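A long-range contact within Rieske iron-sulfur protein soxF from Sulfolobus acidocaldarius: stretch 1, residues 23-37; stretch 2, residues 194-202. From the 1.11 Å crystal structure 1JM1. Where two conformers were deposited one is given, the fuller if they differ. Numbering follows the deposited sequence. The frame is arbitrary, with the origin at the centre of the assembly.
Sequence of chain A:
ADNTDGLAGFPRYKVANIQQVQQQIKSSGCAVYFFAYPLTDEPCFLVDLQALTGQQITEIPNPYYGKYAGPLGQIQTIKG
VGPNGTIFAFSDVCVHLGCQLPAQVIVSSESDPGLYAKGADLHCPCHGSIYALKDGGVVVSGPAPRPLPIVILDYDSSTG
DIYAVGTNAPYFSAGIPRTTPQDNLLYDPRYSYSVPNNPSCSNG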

# COMPACT_ATOMS: atom_id res chain seq x y z
N GLN A 23 -9.52 11.30 -11.85
CA GLN A 23 -9.02 12.36 -12.75
C GLN A 23 -7.58 12.12 -13.05
O GLN A 23 -7.11 12.39 -14.19
CB GLN A 23 -9.33 13.74 -12.23
CG GLN A 23 -8.74 14.92 -13.09
CD GLN A 23 -9.29 14.97 -14.51
OE1 GLN A 23 -10.43 14.69 -14.87
NE2 GLN A 23 -8.37 15.28 -15.42
N GLN A 24 -6.77 11.70 -12.06
CA GLN A 24 -5.40 11.46 -12.31
C GLN A 24 -5.24 10.32 -13.31
O GLN A 24 -4.43 10.37 -14.29
CB GLN A 24 -4.69 11.10 -10.95
CG GLN A 24 -3.22 10.74 -11.26
CD GLN A 24 -2.51 10.43 -9.95
OE1 GLN A 24 -2.22 11.30 -9.12
NE2 GLN A 24 -2.21 9.15 -9.77
N ILE A 25 -5.99 9.22 -13.15
CA ILE A 25 -5.90 8.12 -14.08
C ILE A 25 -6.30 8.55 -15.48
O ILE A 25 -5.60 8.26 -16.45
CB ILE A 25 -6.76 6.94 -13.58
CG1 ILE A 25 -6.18 6.36 -12.31
CG2 ILE A 25 -6.95 5.87 -14.72
CD1 ILE A 25 -7.10 5.37 -11.59
N LYS A 26 -7.38 9.31 -15.60
CA LYS A 26 -7.80 9.76 -16.93
C LYS A 26 -6.83 10.71 -17.60
O LYS A 26 -6.60 10.61 -18.81
CB LYS A 26 -9.13 10.49 -16.77
CG LYS A 26 -10.15 9.48 -16.48
N SER A 27 -6.22 11.59 -16.84
CA SER A 27 -5.41 12.63 -17.43
C SER A 27 -4.00 12.16 -17.69
O SER A 27 -3.35 12.52 -18.67
CB SER A 27 -5.54 13.96 -16.60
OG SER A 27 -4.95 13.74 -15.31
N SER A 28 -3.44 11.36 -16.82
CA SER A 28 -2.01 11.03 -16.87
C SER A 28 -1.75 9.57 -17.07
O SER A 28 -0.67 9.12 -17.36
CB SER A 28 -1.34 11.50 -15.55
OG SER A 28 -1.67 10.62 -14.50
N GLY A 29 -2.76 8.71 -16.83
CA GLY A 29 -2.57 7.29 -16.88
C GLY A 29 -1.95 6.75 -15.59
O GLY A 29 -1.72 5.51 -15.56
N CYS A 30 -1.72 7.52 -14.60
CA CYS A 30 -1.00 7.08 -13.40
C CYS A 30 -1.98 6.53 -12.38
O CYS A 30 -2.82 7.25 -11.91
CB CYS A 30 -0.21 8.25 -12.86
SG CYS A 30 0.75 7.83 -11.41
N ALA A 31 -1.86 5.19 -12.09
CA ALA A 31 -2.79 4.50 -11.19
C ALA A 31 -2.31 4.38 -9.79
O ALA A 31 -2.92 3.63 -8.99
CB ALA A 31 -3.06 3.09 -11.75
N VAL A 32 -1.23 5.08 -9.42
CA VAL A 32 -0.63 5.05 -8.09
C VAL A 32 -0.72 6.44 -7.50
O VAL A 32 -0.47 7.43 -8.19
CB VAL A 32 0.90 4.62 -8.25
CG1 VAL A 32 1.63 4.66 -7.01
CG2 VAL A 32 0.92 3.18 -8.86
N TYR A 33 -1.05 6.53 -6.19
CA TYR A 33 -1.28 7.80 -5.53
C TYR A 33 -0.63 7.74 -4.17
O TYR A 33 -1.09 7.00 -3.28
CB TYR A 33 -2.76 8.09 -5.44
CG TYR A 33 -3.20 9.43 -5.04
CD1 TYR A 33 -3.52 10.40 -5.98
CD2 TYR A 33 -3.24 9.81 -3.68
CE1 TYR A 33 -3.92 11.67 -5.62
CE2 TYR A 33 -3.67 11.09 -3.34
CZ TYR A 33 -3.98 11.99 -4.33
OH TYR A 33 -4.48 13.27 -4.00
N PHE A 34 0.43 8.52 -3.95
CA PHE A 34 1.21 8.44 -2.72
C PHE A 34 0.61 9.27 -1.62
O PHE A 34 -0.01 10.32 -1.89
CB PHE A 34 2.66 8.88 -2.96
CG PHE A 34 3.43 7.86 -3.81
CD1 PHE A 34 3.47 8.03 -5.18
CD2 PHE A 34 4.05 6.80 -3.21
CE1 PHE A 34 4.18 7.09 -5.92
CE2 PHE A 34 4.76 5.86 -3.96
CZ PHE A 34 4.83 6.01 -5.32
N PHE A 35 0.83 8.83 -0.39
CA PHE A 35 0.40 9.53 0.81
C PHE A 35 1.27 9.03 1.97
O PHE A 35 2.13 8.15 1.75
CB PHE A 35 -1.12 9.32 1.08
CG PHE A 35 -1.54 7.92 1.37
CD1 PHE A 35 -1.80 7.48 2.66
CD2 PHE A 35 -1.71 6.99 0.35
CE1 PHE A 35 -2.27 6.22 2.92
CE2 PHE A 35 -2.17 5.71 0.61
CZ PHE A 35 -2.45 5.31 1.89
N ALA A 36 1.09 9.57 3.14
CA ALA A 36 1.77 9.09 4.35
C ALA A 36 0.73 8.70 5.37
O ALA A 36 -0.30 9.38 5.50
CB ALA A 36 2.68 10.14 4.96
N TYR A 37 0.97 7.61 6.09
CA TYR A 37 -0.02 7.13 7.05
C TYR A 37 0.58 6.00 7.89
O TYR A 37 1.27 5.15 7.33
CB TYR A 37 -1.23 6.50 6.31
CG TYR A 37 -2.30 5.96 7.23
CD1 TYR A 37 -3.23 6.80 7.83
CD2 TYR A 37 -2.34 4.59 7.53
CE1 TYR A 37 -4.18 6.30 8.70
CE2 TYR A 37 -3.29 4.11 8.41
CZ TYR A 37 -4.21 4.98 9.00
OH TYR A 37 -5.12 4.43 9.86
N SER A 194 10.58 10.58 2.00
CA SER A 194 9.59 11.52 1.35
C SER A 194 8.45 10.80 0.58
O SER A 194 8.46 9.71 0.22
CB SER A 194 10.25 12.54 0.47
OG SER A 194 11.25 11.87 -0.27
N VAL A 195 7.46 11.55 0.29
CA VAL A 195 6.20 11.20 -0.32
C VAL A 195 6.27 11.84 -1.70
O VAL A 195 6.33 13.08 -1.83
CB VAL A 195 4.96 11.71 0.43
CG1 VAL A 195 3.67 11.35 -0.30
CG2 VAL A 195 4.92 11.07 1.86
N PRO A 196 6.30 11.04 -2.76
CA PRO A 196 6.29 11.61 -4.15
C PRO A 196 5.08 12.48 -4.44
O PRO A 196 4.00 12.21 -3.87
CB PRO A 196 6.22 10.36 -5.03
CG PRO A 196 6.92 9.35 -4.12
CD PRO A 196 6.43 9.59 -2.71
N ASN A 197 5.29 13.52 -5.25
CA ASN A 197 4.13 14.32 -5.72
C ASN A 197 3.30 13.50 -6.70
O ASN A 197 3.75 12.72 -7.48
CB ASN A 197 4.59 15.64 -6.37
CG ASN A 197 5.28 16.61 -5.39
OD1 ASN A 197 4.94 16.75 -4.22
ND2 ASN A 197 6.27 17.28 -5.99
N ASN A 198 1.99 13.68 -6.64
CA ASN A 198 1.07 12.99 -7.52
C ASN A 198 0.67 13.92 -8.65
O ASN A 198 0.33 15.08 -8.36
CB ASN A 198 -0.18 12.55 -6.76
CG ASN A 198 0.14 11.58 -5.63
OD1 ASN A 198 0.81 10.56 -5.87
ND2 ASN A 198 -0.32 11.87 -4.45
N PRO A 199 0.62 13.47 -9.89
CA PRO A 199 1.02 12.18 -10.37
C PRO A 199 2.53 12.04 -10.45
O PRO A 199 3.17 13.00 -10.82
CB PRO A 199 0.37 12.00 -11.76
CG PRO A 199 0.35 13.44 -12.24
CD PRO A 199 0.13 14.32 -11.02
N SER A 200 3.04 10.85 -10.18
CA SER A 200 4.45 10.58 -10.16
C SER A 200 4.90 9.55 -11.18
O SER A 200 6.11 9.28 -11.28
CB SER A 200 4.77 10.05 -8.73
OG SER A 200 4.11 8.76 -8.58
N CYS A 201 4.00 8.88 -11.86
CA CYS A 201 4.40 7.70 -12.66
C CYS A 201 5.29 8.08 -13.81
O CYS A 201 5.16 9.17 -14.44
CB CYS A 201 3.18 7.00 -13.23
SG CYS A 201 2.07 6.21 -12.06
N SER A 202 6.15 7.17 -14.14
CA SER A 202 7.01 7.26 -15.32
C SER A 202 7.09 5.84 -15.89
O SER A 202 6.85 4.86 -15.19
CB SER A 202 8.37 7.81 -15.03
OG SER A 202 9.06 6.91 -14.10
O HOH W 1 1.51 9.38 -8.21
O HOH W 2 -1.52 14.60 -4.17

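The apolar centre of this contact is the ring of Phe-34, whose CA-to-CB bond points toward the second stretch. Pro-196 lies over one face of that ring: its CG sits 3.7 Å from the centroid of the Phe-34 ring and only 7° off the ring normal, the geometry of a CH-pi interaction, in which the polarised C-H groups of proline meet the aromatic electron cloud. Ser-200 approaches the edge instead, with its OG 3.1 Å from Phe-34 CE1, near the ring plane. Val-195 extends the apolar surface along the strand. Its CG1 lies 3.8 Å from Phe-34 CB, while its CG2 is 3.9 Å from Ala-36 CB, so the two methyls reach different residues of strand 32-36.

A covalent tie fixes the other end. Cys-30 and Cys-201 form a disulfide, SG to SG 2.2 Å, with a chi3 of 67°. The cysteine CA atoms are 5.5 Å apart, and Val-32 CB packs 4.3 Å from Cys-201 SG. From this bridge the chains run antiparallel, as the register shows: Tyr-33 lies nearest Asn-198, Phe-34 nearest Pro-196 and Phe-35 nearest Val-195, with CA separations of 6.0 to 6.2 Å. The second stretch has no regular strand here, and the hydrogen bonds that join it directly to the first come from a side chain.

That side chain is Asn-198. Its amide serves both backbone polar groups of Phe-34: Phe-34 N donates to Asn-198 OD1 (2.8 Å, 167°), and Asn-198 ND2 donates to Phe-34 O (3.0 Å, 168°). Both angles are nearly linear, so the carboxamide imitates the pairing of a neighbouring strand. Asn-198 ND2 also lies over one face of the Tyr-33 ring, 3.6 Å from CE2 of Tyr-33.

Water 1 completes the polar layer, donating to Val-32 O (2.8 Å) and Asn-198 OD1 (2.7 Å) and accepting from Ser-200 OG (2.7 Å). Water 2 accepts from Asn-198 ND2 at 3.0 Å and makes a weak bond to Tyr-33 OH at 3.2 Å.

At the helix end, Pro-199, preceded by a cis peptide bond, places its CB 3.7 Å from Ser-28 OG and 4.0 Å from Cys-30 CB. Gln-24 contacts it through CD, 3.7 Å from Pro-199 CB, while Gln-24 NE2 donates to Cys-30 O and Val-32 O, both at 2.9 Å, bracing the turn that presents Cys-30 to its partner.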